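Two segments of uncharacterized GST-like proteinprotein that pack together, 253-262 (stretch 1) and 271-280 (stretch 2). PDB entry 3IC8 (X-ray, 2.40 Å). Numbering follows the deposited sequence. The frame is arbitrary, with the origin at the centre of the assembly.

Stretch 1 (253-262) GFKAGDKVAI
Stretch 2 (271-280) AVEGELMFTG

The most unusual feature of this antiparallel pairing is that its hydrogen-bond ladder outlasts the strand on one side: the last rungs at one end are made by a type II beta turn, Lys 255 to Asp 258, which docks its backbone on Leu 276. The turn is closed by Asp 258 N to Lys 255 O at 3.1 Å, with Ala 256 (phi/psi -62/139) and Gly 257 (93/-10) at its corners. At the Gly 257 angles a CB would be jammed against the carbonyl O of Ala 256, so glycine suits the corner, and its free amide donates to the partner, Gly 257 N to Leu 276 O at 2.9 Å. Leu 276 N answers to Asp 258 O at 3.2 Å.

Beyond the turn the example illustrates a general principle, that paired backbones supply the order and side chains fill the faces. Strand 259-262 runs against strand 272-279, their directions 152° apart and their axes approaching to 4.6 Å. Val 260 and Gly 274 form a hydrogen-bonded pair with CA atoms 5.6 Å apart: Val 260 N to Gly 274 O and Gly 274 N to Val 260 O are both 3.0 Å. Ile 262 and Val 272 repeat the pattern at CA-CA 5.1 Å, through Ile 262 N to Val 272 O at 2.8 Å and Val 272 N to Ile 262 O at 2.7 Å. Lys 259 with Glu 275 (CA-CA 4.9 Å) and Ala 261 with Glu 273 (4.2 Å) are the non-hydrogen-bonded pairs. Close CA-H...O contacts supplement the ladder, including Ala 261 CA to Val 272 O at 3.2 Å and Glu 273 CA to Val 260 O at 3.4 Å.

The side chains of Val 260, Ile 262 and Val 272 share one face and are buried, as suits branched apolar residues in extended backbone. Val 260 (chi1 157°, t) and Val 272 (t) are joined there by Ile 262 (m, t). Gly 274 is extended at 171/-165 and adds no side chain to this face. Leu 276 (t, chi2 -88°) gives up the largest area, 95 Å² of the 577 Å² buried in all; its CB lies 4.1 Å from Val 260 CG2, and its CD1 reaches 3.6 Å from Lys 255 O, under the turn.

The other face carries Lys 259, Ala 261, Glu 273 and Glu 275. Small Ala 261 is buried there, whereas Lys 259 and Glu 273, modelled only to CB, remain partly exposed. Glu 275 extends (t, t, chi3 146°) alongside the turn, OE1 3.9 Å from Gly 257 CA.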

# COMPACT_ATOMS: atom_id res chain seq x y z
N GLY A 253 -3.50 35.61 -40.15
CA GLY A 253 -3.42 35.45 -41.58
C GLY A 253 -2.49 34.38 -42.10
O GLY A 253 -2.32 34.24 -43.30
N PHE A 254 -1.87 33.63 -41.22
CA PHE A 254 -0.99 32.58 -41.64
C PHE A 254 -1.74 31.48 -42.32
O PHE A 254 -2.84 31.15 -41.94
CB PHE A 254 -0.22 32.05 -40.47
CG PHE A 254 0.86 32.94 -40.04
CD1 PHE A 254 1.98 33.07 -40.78
CD2 PHE A 254 0.75 33.66 -38.90
CE1 PHE A 254 2.96 33.87 -40.39
CE2 PHE A 254 1.73 34.47 -38.51
CZ PHE A 254 2.83 34.58 -39.25
N LYS A 255 -1.15 30.92 -43.35
CA LYS A 255 -1.82 29.94 -44.16
C LYS A 255 -0.90 28.82 -44.49
O LYS A 255 0.29 28.97 -44.44
CB LYS A 255 -2.32 30.57 -45.45
N ALA A 256 -1.45 27.70 -44.89
CA ALA A 256 -0.63 26.59 -45.27
C ALA A 256 0.18 27.02 -46.45
O ALA A 256 -0.30 27.71 -47.32
CB ALA A 256 -1.47 25.45 -45.63
N GLY A 257 1.44 26.63 -46.45
CA GLY A 257 2.38 27.01 -47.46
C GLY A 257 3.20 28.23 -47.16
O GLY A 257 4.14 28.49 -47.86
N ASP A 258 2.89 28.98 -46.12
CA ASP A 258 3.71 30.12 -45.79
C ASP A 258 5.02 29.63 -45.25
O ASP A 258 5.09 28.56 -44.72
CB ASP A 258 3.02 31.03 -44.80
CG ASP A 258 1.65 31.45 -45.26
OD1 ASP A 258 1.51 31.83 -46.42
OD2 ASP A 258 0.70 31.38 -44.47
N LYS A 259 6.08 30.41 -45.39
CA LYS A 259 7.36 29.99 -44.87
C LYS A 259 7.55 30.66 -43.54
O LYS A 259 7.51 31.86 -43.44
CB LYS A 259 8.49 30.35 -45.81
N VAL A 260 7.77 29.86 -42.52
CA VAL A 260 7.60 30.30 -41.17
C VAL A 260 8.67 29.89 -40.22
O VAL A 260 9.39 28.96 -40.45
CB VAL A 260 6.40 29.66 -40.62
CG1 VAL A 260 6.52 29.66 -39.16
CG2 VAL A 260 5.17 30.34 -41.09
N ALA A 261 8.73 30.57 -39.10
CA ALA A 261 9.53 30.14 -37.99
C ALA A 261 8.62 30.13 -36.79
O ALA A 261 7.72 30.90 -36.70
CB ALA A 261 10.65 31.05 -37.76
N ILE A 262 8.85 29.20 -35.90
CA ILE A 262 8.09 29.14 -34.69
C ILE A 262 9.03 29.09 -33.54
O ILE A 262 9.97 28.34 -33.55
CB ILE A 262 7.16 27.93 -34.67
CG1 ILE A 262 6.12 28.07 -35.74
CG2 ILE A 262 6.42 27.81 -33.39
CD1 ILE A 262 5.06 27.13 -35.62
N ALA A 271 14.36 28.97 -32.47
CA ALA A 271 13.21 29.03 -33.33
C ALA A 271 13.30 27.90 -34.33
O ALA A 271 14.37 27.46 -34.65
CB ALA A 271 13.15 30.32 -34.02
N VAL A 272 12.17 27.43 -34.82
CA VAL A 272 12.19 26.34 -35.75
C VAL A 272 11.59 26.74 -37.06
O VAL A 272 10.50 27.25 -37.10
CB VAL A 272 11.42 25.17 -35.22
CG1 VAL A 272 11.39 24.09 -36.21
CG2 VAL A 272 12.03 24.68 -33.98
N GLU A 273 12.31 26.51 -38.14
CA GLU A 273 11.92 26.99 -39.45
C GLU A 273 11.40 25.92 -40.36
O GLU A 273 11.82 24.80 -40.31
CB GLU A 273 13.08 27.71 -40.09
N GLY A 274 10.46 26.27 -41.21
CA GLY A 274 9.85 25.26 -42.03
C GLY A 274 8.66 25.76 -42.78
O GLY A 274 8.42 26.93 -42.86
N GLU A 275 7.88 24.86 -43.31
CA GLU A 275 6.71 25.24 -44.05
C GLU A 275 5.50 24.91 -43.26
O GLU A 275 5.30 23.80 -42.88
CB GLU A 275 6.68 24.48 -45.37
CG GLU A 275 5.57 24.85 -46.31
CD GLU A 275 5.44 23.88 -47.45
OE1 GLU A 275 4.32 23.64 -47.91
OE2 GLU A 275 6.45 23.35 -47.90
N LEU A 276 4.66 25.90 -43.05
CA LEU A 276 3.51 25.73 -42.23
C LEU A 276 2.59 24.84 -42.97
O LEU A 276 2.22 25.14 -44.06
CB LEU A 276 2.85 27.09 -42.07
CG LEU A 276 1.78 27.22 -41.02
CD1 LEU A 276 0.49 26.87 -41.57
CD2 LEU A 276 2.07 26.36 -39.83
N MSE A 277 2.22 23.72 -42.38
CA MSE A 277 1.32 22.82 -43.04
C MSE A 277 -0.10 22.86 -42.54
O MSE A 277 -1.00 22.51 -43.24
CB MSE A 277 1.91 21.42 -42.92
CG MSE A 277 3.31 21.36 -43.46
SE MSE A 277 3.39 21.21 -45.37
CE MSE A 277 2.30 19.67 -45.46
N PHE A 278 -0.27 23.23 -41.28
CA PHE A 278 -1.58 23.29 -40.69
C PHE A 278 -1.61 24.31 -39.59
O PHE A 278 -0.69 24.41 -38.83
CB PHE A 278 -1.94 21.92 -40.16
CG PHE A 278 -3.21 21.86 -39.39
CD1 PHE A 278 -4.38 21.52 -40.00
CD2 PHE A 278 -3.23 22.11 -38.05
CE1 PHE A 278 -5.51 21.45 -39.30
CE2 PHE A 278 -4.37 22.03 -37.36
CZ PHE A 278 -5.50 21.71 -37.99
N THR A 279 -2.68 25.08 -39.53
CA THR A 279 -2.95 25.97 -38.44
C THR A 279 -4.32 25.64 -37.93
O THR A 279 -5.25 25.52 -38.68
CB THR A 279 -2.84 27.43 -38.86
OG1 THR A 279 -3.11 28.26 -37.74
CG2 THR A 279 -3.84 27.75 -39.87
N GLY A 280 -4.44 25.47 -36.63
CA GLY A 280 -5.64 24.95 -36.02
C GLY A 280 -5.86 25.53 -34.66
O GLY A 280 -5.08 26.31 -34.21